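Local structure of GARP domain-containing protein (Trypanosoma brucei brucei TREU927, 6XZ6) at residues K14-V19 with S113-L118; E42-A47 with V88-A93; K56-G61 with K74-A79; A101-S106 with A178-E183; H156-L161 with E168-E173. The protein is a trypanosome receptor that binds the host complement regulator factor H and is linked to increased transmission of the parasite to tsetse flies. All coordinates share one frame; numbering follows the deposited sequence.

Contact 1. Residues K14-V19 with S113-L118; sequences KALCEV and SVFSGL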
# COMPACT_ATOMS: atom_id res chain seq x y z
N LYS A 14 -4.64 -20.18 -4.92
CA LYS A 14 -3.29 -19.64 -4.99
C LYS A 14 -3.35 -18.14 -5.33
O LYS A 14 -2.64 -17.37 -4.71
CB LYS A 14 -2.48 -20.39 -6.06
CG LYS A 14 -1.78 -21.66 -5.57
CD LYS A 14 -1.22 -22.42 -6.73
CE LYS A 14 -0.23 -23.49 -6.34
NZ LYS A 14 0.32 -24.20 -7.55
N ALA A 15 -4.21 -17.73 -6.29
CA ALA A 15 -4.41 -16.33 -6.71
C ALA A 15 -4.97 -15.47 -5.59
O ALA A 15 -4.50 -14.35 -5.42
CB ALA A 15 -5.31 -16.27 -7.91
N LEU A 16 -5.92 -15.99 -4.80
CA LEU A 16 -6.50 -15.33 -3.61
C LEU A 16 -5.43 -15.13 -2.54
O LEU A 16 -5.35 -14.08 -1.93
CB LEU A 16 -7.66 -16.19 -3.02
CG LEU A 16 -8.98 -16.31 -3.81
CD1 LEU A 16 -9.95 -17.16 -3.08
CD2 LEU A 16 -9.62 -14.95 -4.01
N CYS A 17 -4.60 -16.14 -2.34
CA CYS A 17 -3.49 -16.21 -1.40
C CYS A 17 -2.39 -15.16 -1.74
O CYS A 17 -1.93 -14.46 -0.84
CB CYS A 17 -2.94 -17.64 -1.39
SG CYS A 17 -1.81 -18.04 -0.04
N GLU A 18 -2.03 -15.02 -3.02
CA GLU A 18 -1.05 -14.05 -3.53
C GLU A 18 -1.54 -12.64 -3.28
O GLU A 18 -0.80 -11.84 -2.74
CB GLU A 18 -0.78 -14.32 -5.03
CG GLU A 18 0.36 -13.53 -5.66
CD GLU A 18 0.64 -13.72 -7.15
OE1 GLU A 18 -0.20 -14.30 -7.88
OE2 GLU A 18 1.72 -13.26 -7.58
N VAL A 19 -2.80 -12.34 -3.64
CA VAL A 19 -3.43 -11.03 -3.43
C VAL A 19 -3.56 -10.69 -1.95
O VAL A 19 -3.23 -9.56 -1.58
CB VAL A 19 -4.78 -10.89 -4.17
CG1 VAL A 19 -5.51 -9.66 -3.70
CG2 VAL A 19 -4.61 -10.83 -5.68
N SER A 113 -10.25 -7.86 4.16
CA SER A 113 -11.21 -8.72 4.87
C SER A 113 -11.98 -9.67 3.93
O SER A 113 -12.42 -10.77 4.34
CB SER A 113 -12.19 -7.87 5.66
OG SER A 113 -12.73 -6.88 4.79
N VAL A 114 -12.16 -9.23 2.67
CA VAL A 114 -12.85 -9.99 1.64
C VAL A 114 -11.97 -11.19 1.24
O VAL A 114 -12.41 -12.32 1.37
CB VAL A 114 -13.32 -9.10 0.44
CG1 VAL A 114 -13.89 -9.95 -0.71
CG2 VAL A 114 -14.34 -8.06 0.89
N PHE A 115 -10.72 -10.93 0.81
CA PHE A 115 -9.77 -11.98 0.42
C PHE A 115 -9.45 -12.94 1.56
O PHE A 115 -9.27 -14.12 1.30
CB PHE A 115 -8.51 -11.38 -0.16
CG PHE A 115 -8.72 -10.84 -1.54
CD1 PHE A 115 -8.56 -11.66 -2.65
CD2 PHE A 115 -9.08 -9.51 -1.73
CE1 PHE A 115 -8.75 -11.15 -3.94
CE2 PHE A 115 -9.29 -9.01 -3.02
CZ PHE A 115 -9.12 -9.83 -4.11
N SER A 116 -9.39 -12.44 2.80
CA SER A 116 -9.16 -13.26 3.99
C SER A 116 -10.36 -14.20 4.26
O SER A 116 -10.14 -15.35 4.57
CB SER A 116 -8.86 -12.37 5.20
OG SER A 116 -7.57 -11.80 5.07
N GLY A 117 -11.58 -13.71 4.09
CA GLY A 117 -12.81 -14.47 4.24
C GLY A 117 -12.99 -15.52 3.17
O GLY A 117 -13.45 -16.63 3.47
N LEU A 118 -12.62 -15.21 1.93
CA LEU A 118 -12.68 -16.18 0.84
C LEU A 118 -11.72 -17.32 1.13
O LEU A 118 -12.09 -18.49 0.94
CB LEU A 118 -12.39 -15.54 -0.54
CG LEU A 118 -13.50 -14.62 -1.11
CD1 LEU A 118 -13.00 -13.80 -2.28
CD2 LEU A 118 -14.75 -15.39 -1.49

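Contact 2. Residues E42-A47 with V88-A93; sequences EESKKA and VRAEAA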
# COMPACT_ATOMS: atom_id res chain seq x y z
N GLU A 42 12.27 16.21 9.27
CA GLU A 42 12.82 16.74 10.50
C GLU A 42 14.33 16.98 10.41
O GLU A 42 14.81 17.98 10.94
CB GLU A 42 12.42 15.86 11.68
CG GLU A 42 10.92 15.96 11.96
CD GLU A 42 10.37 17.29 12.46
OE1 GLU A 42 11.03 17.94 13.31
OE2 GLU A 42 9.28 17.68 11.99
N GLU A 43 15.05 16.16 9.66
CA GLU A 43 16.48 16.39 9.42
C GLU A 43 16.69 17.66 8.58
O GLU A 43 17.63 18.40 8.84
CB GLU A 43 17.13 15.20 8.70
CG GLU A 43 18.26 14.56 9.51
CD GLU A 43 19.67 14.89 9.06
OE1 GLU A 43 20.39 13.96 8.64
OE2 GLU A 43 20.07 16.08 9.15
N SER A 44 15.79 17.92 7.59
CA SER A 44 15.85 19.11 6.74
C SER A 44 15.55 20.36 7.53
O SER A 44 16.13 21.41 7.27
CB SER A 44 14.95 18.98 5.52
OG SER A 44 13.58 19.10 5.82
N LYS A 45 14.69 20.24 8.55
CA LYS A 45 14.37 21.36 9.43
C LYS A 45 15.54 21.62 10.41
O LYS A 45 15.77 22.77 10.76
CB LYS A 45 13.05 21.13 10.15
CG LYS A 45 11.81 21.34 9.28
CD LYS A 45 10.57 21.15 10.12
CE LYS A 45 9.28 21.26 9.35
NZ LYS A 45 8.18 20.53 10.04
N LYS A 46 16.30 20.56 10.80
CA LYS A 46 17.46 20.72 11.70
C LYS A 46 18.63 21.35 10.95
O LYS A 46 19.37 22.14 11.53
CB LYS A 46 17.91 19.40 12.38
CG LYS A 46 16.90 18.83 13.39
CD LYS A 46 17.26 17.39 13.83
CE LYS A 46 16.07 16.44 13.82
NZ LYS A 46 16.45 15.04 13.47
N ALA A 47 18.80 20.99 9.67
CA ALA A 47 19.82 21.55 8.79
C ALA A 47 19.53 23.04 8.52
O ALA A 47 20.46 23.84 8.52
CB ALA A 47 19.85 20.77 7.49
N VAL A 88 11.44 23.27 2.76
CA VAL A 88 10.11 23.59 2.26
C VAL A 88 9.70 22.53 1.20
O VAL A 88 8.54 22.08 1.19
CB VAL A 88 10.03 25.04 1.72
CG1 VAL A 88 8.78 25.26 0.89
CG2 VAL A 88 10.09 26.05 2.87
N ARG A 89 10.66 22.11 0.35
CA ARG A 89 10.45 21.06 -0.64
C ARG A 89 10.24 19.69 0.04
O ARG A 89 9.44 18.91 -0.47
CB ARG A 89 11.59 21.00 -1.64
CG ARG A 89 11.45 22.04 -2.74
CD ARG A 89 12.46 21.86 -3.86
NE ARG A 89 13.83 21.98 -3.36
CZ ARG A 89 14.50 23.12 -3.32
NH1 ARG A 89 13.96 24.24 -3.81
NH2 ARG A 89 15.73 23.16 -2.82
N ALA A 90 10.89 19.44 1.21
CA ALA A 90 10.72 18.22 2.01
C ALA A 90 9.33 18.21 2.68
O ALA A 90 8.74 17.14 2.80
CB ALA A 90 11.83 18.07 3.04
N GLU A 91 8.78 19.39 3.04
CA GLU A 91 7.40 19.55 3.59
C GLU A 91 6.37 19.06 2.60
O GLU A 91 5.48 18.29 2.96
CB GLU A 91 7.04 21.04 3.90
CG GLU A 91 7.23 21.50 5.33
CD GLU A 91 6.24 20.99 6.36
OE1 GLU A 91 6.15 21.62 7.44
OE2 GLU A 91 5.57 19.95 6.11
N ALA A 92 6.47 19.55 1.35
CA ALA A 92 5.59 19.21 0.23
C ALA A 92 5.72 17.75 -0.15
O ALA A 92 4.72 17.09 -0.29
CB ALA A 92 5.86 20.11 -0.96
N ALA A 93 6.95 17.21 -0.22
CA ALA A 93 7.12 15.79 -0.56
C ALA A 93 6.53 14.85 0.51
O ALA A 93 5.86 13.90 0.12
CB ALA A 93 8.58 15.48 -0.84

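Contact 3. Residues K56-G61 with K74-A79; sequences KRAEAG and KRAREA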
# COMPACT_ATOMS: atom_id res chain seq x y z
N LYS A 56 24.06 33.71 10.89
CA LYS A 56 23.99 34.75 11.91
C LYS A 56 25.36 34.99 12.56
O LYS A 56 25.72 36.13 12.83
CB LYS A 56 22.91 34.45 12.94
CG LYS A 56 21.52 34.94 12.52
CD LYS A 56 20.47 34.62 13.59
CE LYS A 56 19.04 34.83 13.16
NZ LYS A 56 18.09 34.23 14.13
N ARG A 57 26.14 33.91 12.77
CA ARG A 57 27.50 33.93 13.32
C ARG A 57 28.45 34.60 12.31
O ARG A 57 29.35 35.35 12.71
CB ARG A 57 27.94 32.49 13.66
CG ARG A 57 29.42 32.28 13.93
CD ARG A 57 29.73 30.83 14.20
NE ARG A 57 31.17 30.57 14.22
CZ ARG A 57 31.73 29.38 14.44
NH1 ARG A 57 33.05 29.25 14.45
NH2 ARG A 57 30.96 28.31 14.64
N ALA A 58 28.25 34.33 11.00
CA ALA A 58 29.05 34.93 9.93
C ALA A 58 28.76 36.42 9.75
O ALA A 58 29.69 37.22 9.66
CB ALA A 58 28.84 34.17 8.63
N GLU A 59 27.47 36.80 9.73
CA GLU A 59 27.02 38.17 9.55
C GLU A 59 27.46 39.09 10.68
O GLU A 59 27.92 40.19 10.41
CB GLU A 59 25.50 38.22 9.32
CG GLU A 59 25.14 37.73 7.92
CD GLU A 59 23.67 37.56 7.57
OE1 GLU A 59 22.86 37.24 8.47
OE2 GLU A 59 23.35 37.73 6.37
N ALA A 60 27.40 38.60 11.93
CA ALA A 60 27.86 39.34 13.11
C ALA A 60 29.40 39.45 13.10
O ALA A 60 29.94 40.50 13.45
CB ALA A 60 27.39 38.64 14.38
N GLY A 61 30.07 38.39 12.66
CA GLY A 61 31.52 38.32 12.54
C GLY A 61 32.11 39.23 11.48
O GLY A 61 33.15 39.85 11.71
N LYS A 74 28.00 36.53 3.05
CA LYS A 74 27.11 36.50 1.88
C LYS A 74 26.87 35.06 1.42
O LYS A 74 25.74 34.72 1.06
CB LYS A 74 27.71 37.35 0.74
CG LYS A 74 26.73 37.62 -0.40
CD LYS A 74 27.30 38.55 -1.46
CE LYS A 74 26.40 38.66 -2.68
NZ LYS A 74 25.13 39.39 -2.40
N ARG A 75 27.93 34.21 1.44
CA ARG A 75 27.94 32.80 1.04
C ARG A 75 27.24 31.89 2.06
O ARG A 75 26.60 30.90 1.66
CB ARG A 75 29.39 32.31 0.84
CG ARG A 75 30.03 32.73 -0.47
CD ARG A 75 31.14 31.78 -0.85
NE ARG A 75 31.64 32.05 -2.19
CZ ARG A 75 32.93 32.20 -2.49
NH1 ARG A 75 33.30 32.45 -3.74
NH2 ARG A 75 33.86 32.09 -1.54
N ALA A 76 27.40 32.20 3.38
CA ALA A 76 26.77 31.49 4.50
C ALA A 76 25.29 31.84 4.55
O ALA A 76 24.49 31.01 4.96
CB ALA A 76 27.44 31.88 5.81
N ARG A 77 24.93 33.07 4.12
CA ARG A 77 23.54 33.54 4.05
C ARG A 77 22.83 32.86 2.90
O ARG A 77 21.67 32.49 3.05
CB ARG A 77 23.48 35.07 3.90
CG ARG A 77 22.09 35.65 3.66
CD ARG A 77 21.35 35.93 4.95
NE ARG A 77 20.66 34.75 5.48
CZ ARG A 77 20.46 34.51 6.77
NH1 ARG A 77 19.81 33.42 7.16
NH2 ARG A 77 20.93 35.35 7.69
N GLU A 78 23.49 32.73 1.75
CA GLU A 78 22.91 32.08 0.59
C GLU A 78 22.69 30.59 0.83
O GLU A 78 21.69 30.04 0.36
CB GLU A 78 23.71 32.38 -0.69
CG GLU A 78 23.01 32.00 -2.00
CD GLU A 78 21.50 32.20 -2.11
OE1 GLU A 78 20.80 31.19 -2.39
OE2 GLU A 78 21.02 33.34 -1.92
N ALA A 79 23.58 29.95 1.61
CA ALA A 79 23.46 28.53 1.95
C ALA A 79 22.36 28.29 2.99
O ALA A 79 21.67 27.28 2.93
CB ALA A 79 24.78 28.01 2.47

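Contact 4. Residues A101-S106 with A178-E183; sequences ARALDS and ANKLEE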
# COMPACT_ATOMS: atom_id res chain seq x y z
N ALA A 101 -0.10 7.18 0.90
CA ALA A 101 -0.20 6.20 1.98
C ALA A 101 -1.67 6.09 2.39
O ALA A 101 -2.18 4.98 2.49
CB ALA A 101 0.64 6.64 3.17
N ARG A 102 -2.39 7.22 2.51
CA ARG A 102 -3.81 7.24 2.83
C ARG A 102 -4.64 6.52 1.77
O ARG A 102 -5.56 5.78 2.10
CB ARG A 102 -4.30 8.68 2.99
CG ARG A 102 -5.61 8.78 3.77
CD ARG A 102 -6.05 10.18 4.11
NE ARG A 102 -6.12 11.08 2.97
CZ ARG A 102 -5.24 12.05 2.74
NH1 ARG A 102 -4.19 12.22 3.54
NH2 ARG A 102 -5.41 12.87 1.70
N ALA A 103 -4.33 6.77 0.49
CA ALA A 103 -5.00 6.20 -0.67
C ALA A 103 -4.85 4.68 -0.68
O ALA A 103 -5.82 3.96 -0.89
CB ALA A 103 -4.39 6.79 -1.93
N LEU A 104 -3.62 4.22 -0.41
CA LEU A 104 -3.27 2.80 -0.37
C LEU A 104 -3.86 2.10 0.84
O LEU A 104 -4.19 0.92 0.77
CB LEU A 104 -1.76 2.65 -0.40
CG LEU A 104 -1.09 2.88 -1.76
CD1 LEU A 104 0.40 3.06 -1.57
CD2 LEU A 104 -1.39 1.73 -2.73
N ASP A 105 -4.07 2.84 1.92
CA ASP A 105 -4.65 2.31 3.13
C ASP A 105 -6.15 2.11 2.96
O ASP A 105 -6.70 1.14 3.48
CB ASP A 105 -4.26 3.17 4.34
CG ASP A 105 -2.84 2.89 4.88
OD1 ASP A 105 -1.98 2.40 4.09
OD2 ASP A 105 -2.60 3.15 6.08
N SER A 106 -6.81 2.98 2.18
CA SER A 106 -8.24 2.86 1.86
C SER A 106 -8.47 1.66 0.96
O SER A 106 -9.48 0.96 1.10
CB SER A 106 -8.72 4.13 1.16
OG SER A 106 -8.68 5.19 2.09
N ALA A 178 -1.40 0.54 -7.86
CA ALA A 178 -0.05 0.35 -8.38
C ALA A 178 0.53 1.73 -8.75
O ALA A 178 1.70 1.98 -8.46
CB ALA A 178 -0.07 -0.56 -9.58
N ASN A 179 -0.28 2.66 -9.32
CA ASN A 179 0.19 4.03 -9.63
C ASN A 179 0.44 4.85 -8.36
O ASN A 179 1.40 5.61 -8.29
CB ASN A 179 -0.77 4.76 -10.59
CG ASN A 179 -0.85 4.15 -11.98
OD1 ASN A 179 0.14 3.62 -12.52
ND2 ASN A 179 -2.03 4.21 -12.59
N LYS A 180 -0.43 4.71 -7.36
CA LYS A 180 -0.30 5.40 -6.09
C LYS A 180 0.94 4.90 -5.34
O LYS A 180 1.63 5.68 -4.70
CB LYS A 180 -1.58 5.22 -5.26
CG LYS A 180 -2.43 6.45 -5.19
CD LYS A 180 -3.69 6.37 -6.00
CE LYS A 180 -4.38 7.71 -6.07
NZ LYS A 180 -5.54 7.69 -6.99
N LEU A 181 1.25 3.60 -5.45
CA LEU A 181 2.42 2.99 -4.82
C LEU A 181 3.70 3.48 -5.49
O LEU A 181 4.67 3.73 -4.80
CB LEU A 181 2.30 1.45 -4.84
CG LEU A 181 3.39 0.61 -4.16
CD1 LEU A 181 3.61 1.02 -2.69
CD2 LEU A 181 3.05 -0.84 -4.22
N GLU A 182 3.68 3.71 -6.82
CA GLU A 182 4.80 4.23 -7.61
C GLU A 182 5.08 5.69 -7.23
O GLU A 182 6.24 6.07 -7.08
CB GLU A 182 4.46 4.14 -9.10
CG GLU A 182 5.67 4.12 -10.03
CD GLU A 182 5.35 4.06 -11.52
OE1 GLU A 182 4.24 3.59 -11.89
OE2 GLU A 182 6.21 4.49 -12.31
N GLU A 183 4.02 6.49 -7.06
CA GLU A 183 4.08 7.88 -6.63
C GLU A 183 4.47 7.98 -5.16
O GLU A 183 5.04 9.00 -4.79
CB GLU A 183 2.73 8.58 -6.85
CG GLU A 183 2.40 8.88 -8.30
CD GLU A 183 1.00 9.40 -8.52
OE1 GLU A 183 0.85 10.47 -9.16
OE2 GLU A 183 0.03 8.75 -8.06

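Contact 5. Residues H156-L161 with E168-E173; sequences HNLRGL and EEYLQE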
# COMPACT_ATOMS: atom_id res chain seq x y z
N HIS A 156 -4.25 -9.16 -12.45
CA HIS A 156 -4.52 -9.72 -13.77
C HIS A 156 -4.66 -11.23 -13.67
O HIS A 156 -5.46 -11.80 -14.39
CB HIS A 156 -3.39 -9.38 -14.76
CG HIS A 156 -3.51 -8.01 -15.35
ND1 HIS A 156 -2.55 -7.05 -15.14
CD2 HIS A 156 -4.46 -7.50 -16.16
CE1 HIS A 156 -2.96 -5.98 -15.79
NE2 HIS A 156 -4.10 -6.20 -16.43
N ASN A 157 -3.86 -11.89 -12.80
CA ASN A 157 -3.94 -13.32 -12.60
C ASN A 157 -5.28 -13.68 -12.01
O ASN A 157 -5.91 -14.59 -12.52
CB ASN A 157 -2.77 -13.84 -11.76
CG ASN A 157 -2.77 -15.34 -11.68
OD1 ASN A 157 -2.66 -16.05 -12.70
ND2 ASN A 157 -2.91 -15.86 -10.47
N LEU A 158 -5.76 -12.92 -11.02
CA LEU A 158 -7.06 -13.15 -10.39
C LEU A 158 -8.22 -12.94 -11.38
O LEU A 158 -9.14 -13.75 -11.44
CB LEU A 158 -7.22 -12.24 -9.16
CG LEU A 158 -8.51 -12.41 -8.38
CD1 LEU A 158 -8.41 -13.59 -7.41
CD2 LEU A 158 -8.89 -11.10 -7.69
N ARG A 159 -8.15 -11.90 -12.17
CA ARG A 159 -9.11 -11.49 -13.16
C ARG A 159 -9.25 -12.56 -14.31
O ARG A 159 -10.34 -12.68 -14.92
CB ARG A 159 -8.73 -10.06 -13.63
CG ARG A 159 -9.64 -9.43 -14.68
CD ARG A 159 -9.19 -9.77 -16.09
NE ARG A 159 -9.88 -8.93 -17.04
CZ ARG A 159 -10.08 -9.23 -18.32
NH1 ARG A 159 -9.62 -10.38 -18.81
NH2 ARG A 159 -10.76 -8.41 -19.10
N GLY A 160 -8.16 -13.29 -14.57
CA GLY A 160 -8.10 -14.33 -15.61
C GLY A 160 -8.67 -15.65 -15.14
O GLY A 160 -9.15 -16.45 -15.95
N LEU A 161 -8.66 -15.87 -13.82
CA LEU A 161 -9.18 -17.07 -13.15
C LEU A 161 -10.62 -16.95 -12.69
O LEU A 161 -11.30 -17.97 -12.60
CB LEU A 161 -8.27 -17.40 -11.94
CG LEU A 161 -6.83 -17.81 -12.29
CD1 LEU A 161 -5.99 -17.81 -11.08
CD2 LEU A 161 -6.76 -19.16 -12.97
N GLU A 168 -12.76 -8.23 -11.67
CA GLU A 168 -12.54 -7.17 -12.65
C GLU A 168 -12.45 -5.81 -11.95
O GLU A 168 -11.56 -5.03 -12.27
CB GLU A 168 -13.65 -7.17 -13.73
CG GLU A 168 -13.53 -6.08 -14.78
CD GLU A 168 -12.34 -6.10 -15.72
OE1 GLU A 168 -11.77 -7.18 -15.95
OE2 GLU A 168 -11.99 -5.02 -16.25
N GLU A 169 -13.34 -5.55 -10.97
CA GLU A 169 -13.31 -4.32 -10.19
C GLU A 169 -12.05 -4.29 -9.30
O GLU A 169 -11.45 -3.24 -9.18
CB GLU A 169 -14.61 -4.11 -9.42
CG GLU A 169 -14.66 -2.94 -8.46
CD GLU A 169 -15.51 -3.24 -7.25
OE1 GLU A 169 -15.07 -4.02 -6.37
OE2 GLU A 169 -16.66 -2.73 -7.20
N TYR A 170 -11.58 -5.44 -8.80
CA TYR A 170 -10.31 -5.48 -8.07
C TYR A 170 -9.16 -5.09 -8.97
O TYR A 170 -8.36 -4.26 -8.56
CB TYR A 170 -10.03 -6.84 -7.39
CG TYR A 170 -8.68 -6.86 -6.72
CD1 TYR A 170 -8.46 -6.18 -5.52
CD2 TYR A 170 -7.59 -7.48 -7.32
CE1 TYR A 170 -7.19 -6.14 -4.92
CE2 TYR A 170 -6.32 -7.43 -6.75
CZ TYR A 170 -6.12 -6.74 -5.55
OH TYR A 170 -4.88 -6.71 -4.97
N LEU A 171 -9.09 -5.62 -10.20
CA LEU A 171 -8.06 -5.23 -11.17
C LEU A 171 -8.06 -3.70 -11.41
O LEU A 171 -7.00 -3.07 -11.35
CB LEU A 171 -8.22 -5.99 -12.51
CG LEU A 171 -7.34 -5.55 -13.70
CD1 LEU A 171 -5.82 -5.77 -13.41
CD2 LEU A 171 -7.76 -6.23 -14.99
N GLN A 172 -9.24 -3.10 -11.67
CA GLN A 172 -9.36 -1.67 -11.92
C GLN A 172 -8.77 -0.87 -10.75
O GLN A 172 -7.95 0.00 -10.98
CB GLN A 172 -10.82 -1.30 -12.21
CG GLN A 172 -11.38 -1.89 -13.53
CD GLN A 172 -12.87 -1.63 -13.81
OE1 GLN A 172 -13.65 -1.10 -12.98
NE2 GLN A 172 -13.31 -2.01 -15.02
N GLU A 173 -9.12 -1.23 -9.51
CA GLU A 173 -8.63 -0.61 -8.26
C GLU A 173 -7.16 -0.88 -8.00
O GLU A 173 -6.48 0.00 -7.48
CB GLU A 173 -9.45 -1.09 -7.03
CG GLU A 173 -10.95 -0.88 -7.14
CD GLU A 173 -11.52 0.43 -6.65
OE1 GLU A 173 -12.54 0.38 -5.92
OE2 GLU A 173 -10.99 1.51 -7.03

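Contact 1. Residues K14-V19 with S113-L118
The helical segments 14-19 and 113-118 run roughly antiparallel, at 143° between their N-to-C directions, with local axes 9.4 Å apart and Leu16 facing Phe115. Apolar side chains carry the contact. Phe115 reaches across from its helix, and Val19 covers one face of its ring. Val19 CG1 sits 3.6 Å from the centroid of the Phe115 ring, almost straight above its centre, in a CH-pi contact. With chi1 at 168°, this methyl lies anti to the backbone N of Val19, and it is the branch that meets the ring. Leu16 crosses Phe115 at about a right angle and splits its two methyls. Leu16 CD2 comes obliquely to the ring, 3.7 Å from Phe115 CD1. Leu16 CD1 turns to Leu118, one helical turn further on, and rests 3.9 Å from Leu118 CB. The two segments belong to the long helices 4-61 and 67-125 of an elongated helical bundle, in a protein of the glutamic acid/alanine-rich (GARP) family of trypanosomes. Other helices close the layer: Tyr170 of helix 165-208 meets the Phe115 ring edge-to-face, and Leu158 of helix 148-161 also touches Phe115. Cys17, which points away from this contact, is tied by a disulfide to Cys138. The factor H chain also reaches segment 113-118: Val114 packs on its Cys32 and Leu118 on its Arg16.

Contact 2. Residues E42-A47 with V88-A93
Lys45 and Glu91 reach across from neighbouring helices to form a salt bridge on the more exposed side of the contact. Segments 42-47 and 88-93 belong to the long helices 4-61 and 67-125, two antiparallel members of the helical bundle. The closest backbone pair is Ser44 and Ala90, with CA atoms 7.0 Å apart. The Lys45 chain can be followed outward. Its CB starts off to the side of the other helix rather than straight at it. CG stands anti to the carbonyl carbon (chi1 -75°), and from there the chain runs extended. CB, CG and CD make no close approach to segment 88-93. CE is the first atom to arrive, 3.7 Å from Glu91 OE1. NZ follows, 3.5 Å from Glu91 OE1, in a weak hydrogen bond within the salt bridge. Glu91 assists by bending at chi2 (-72°), and the two chains meet at a slant. NZ also has a long ion pair, 3.6 Å to Glu42 OE2 on its own helix. Lys45 therefore lies between two carboxylates, whose negative charges it would be expected to offset. Deeper in, the contact is small and close. The Ser44 hydroxyl bonds back to Leu41 O, one turn earlier in its own helix. Leu41 also touches Ala90 and Glu91, and Thr191 of helix 165-208, the third long helix, packs on Ala90. The same Ser44 OG lies 3.4 Å from Ala90 CB.

Contact 3. Residues K56-G61 with K74-A79
Arg77 meets Glu59 by folding its chain, while Glu59 keeps its own extended. In Arg77, CG is anti to the backbone N (chi1 173°). The chain then bends twice, at chi2 and chi3, and this curls the guanidinium over toward helix 4-61. In Glu59, CG is anti to the carbonyl carbon, and the straight chain beyond it carries the carboxylate across the gap. The two side chains cross at about a right angle. The carboxylate oxygens have different roles. Glu59 OE1 lies at the edge of the guanidinium, near its plane, 2.8 Å from Arg77 NH2. This is a salt bridge, but its hydrogen bond is weak because the N-H...O angle is only 129°. Glu59 OE2 lies beside the aliphatic part of the same chain, nearest Arg77 CD. The planes of the two charged groups are 51° apart, so they do not form a flat, two-pronged pair. Segments 56-61 and 74-79 lie close to the turn of a helical hairpin, where helix 4-61 ends and helix 67-125 sets off in the reverse direction. On the buried side of the charged pair, Ala58 and Ala76 face one another, and Ala58 CB is 3.9 Å from Ala76 CB. The small side chains allow their CA atoms to lie 6.8 Å apart. Ala73, one turn before Arg77, touches both Ala58 and Glu59. Glu208 of helix 165-208 packs on Ala76, and Phe212 and Ala209, beyond the end of that helix, lie on Ala58.

Contact 4. Residues A101-S106 with A178-E183
Leu104 and Leu181 form the buried half of this contact, and Ala103 with Lys180 the half nearer solvent, where only the aliphatic start of the lysine packs. The backbones cross at 150° between their N-to-C directions, with local axes 9.3 Å apart, so the helices run antiparallel with a moderate tilt. On the buried side, one methyl of Leu104 does most of the touching. Leu104 CD1 lies 3.8 Å from Leu181 CA, so it packs against backbone as well as side chain. The same methyl is 4.0 Å from Leu181 CD1, and the two leucines cross at about a right angle. Leu181 has CG anti to its backbone N (chi1 -177°), and its side chain passes beside Leu104 instead of pointing straight at it. Leu104 also faces the start of the Lys180 chain, with Leu104 CG 4.2 Å from Lys180 CB. On the outer side, the methyl of Ala103 meets the aliphatic part of Lys180, with Ala103 CB 3.8 Å from Lys180 CG. The lysine chain bends at chi2 (107°) and then runs on away from segment 101-106, so its amine takes no part in the contact. No hydrogen bond links the two segments. Both lie on long members of the helical bundle, helix 67-125 and helix 165-208. Helix 4-61 completes the core as the third: Leu29 touches Leu181, and Thr30 touches Leu104. Asp105, turned the other way, bonds to Thr30 and makes a salt bridge with Arg34 of that helix. Helix 148-161 lies beyond, where Pro148 and Thr152 pack on Ala178.

Contact 5. Residues H156-L161 with E168-E173
Leu171 wedges between His156 and Arg159 where two helices meet as a tight antiparallel hairpin. Helix 148-161 ends at this point and helix 165-208 begins a few residues later. Their local axes are 8.6 Å apart and run nearly antiparallel. The leucine lies over one face of the imidazole: Leu171 CD1 sits 3.5 Å from the centroid of the His156 ring, nearly along the ring normal, in a CH-pi contact. Its other methyl turns to the arginine chain, with Leu171 CD2 3.7 Å from Arg159 CG. On the buried side, Leu158 and Tyr170 cross at about a right angle, and Leu158 CD2 approaches the tyrosine ring obliquely, 3.9 Å from Tyr170 CD2. Tyr111 of helix 67-125 meets the Tyr170 ring edge-to-face. Beside Glu168, Glu169 makes a salt bridge with Lys33 of the factor H chain. Farther out, Arg159 and Glu168 lie side by side and point the same way, with both chains bent at chi2. Their charged planes are turned 66° apart. A single oxygen is gripped: Arg159 NE donates to Glu168 OE1 at 2.8 Å, with an N-H...O angle of 145° and the oxygen 23° out of the guanidinium plane.

Contacts 1, 2 and 3 all join helix 4-61 to helix 67-125. Along the chain contact 3 is nested inside contact 2, and contact 2 inside contact 1. The centres of contacts 1 and 3 lie about 60 Å apart, on opposite sides of the chain's centre. Contact 4 is nearest the middle and brings in helix 165-208; its centre is about 20 Å from that of contact 1 and 17 Å from that of contact 5. Contacts 1 and 5, centres about 12 Å apart, touch: Val19 and Phe115 of contact 1 pack on Tyr170 and Leu158 of contact 5. Factor H meets this end, reaching segments 113-118 and 168-173 but not contacts 2, 3 or 4.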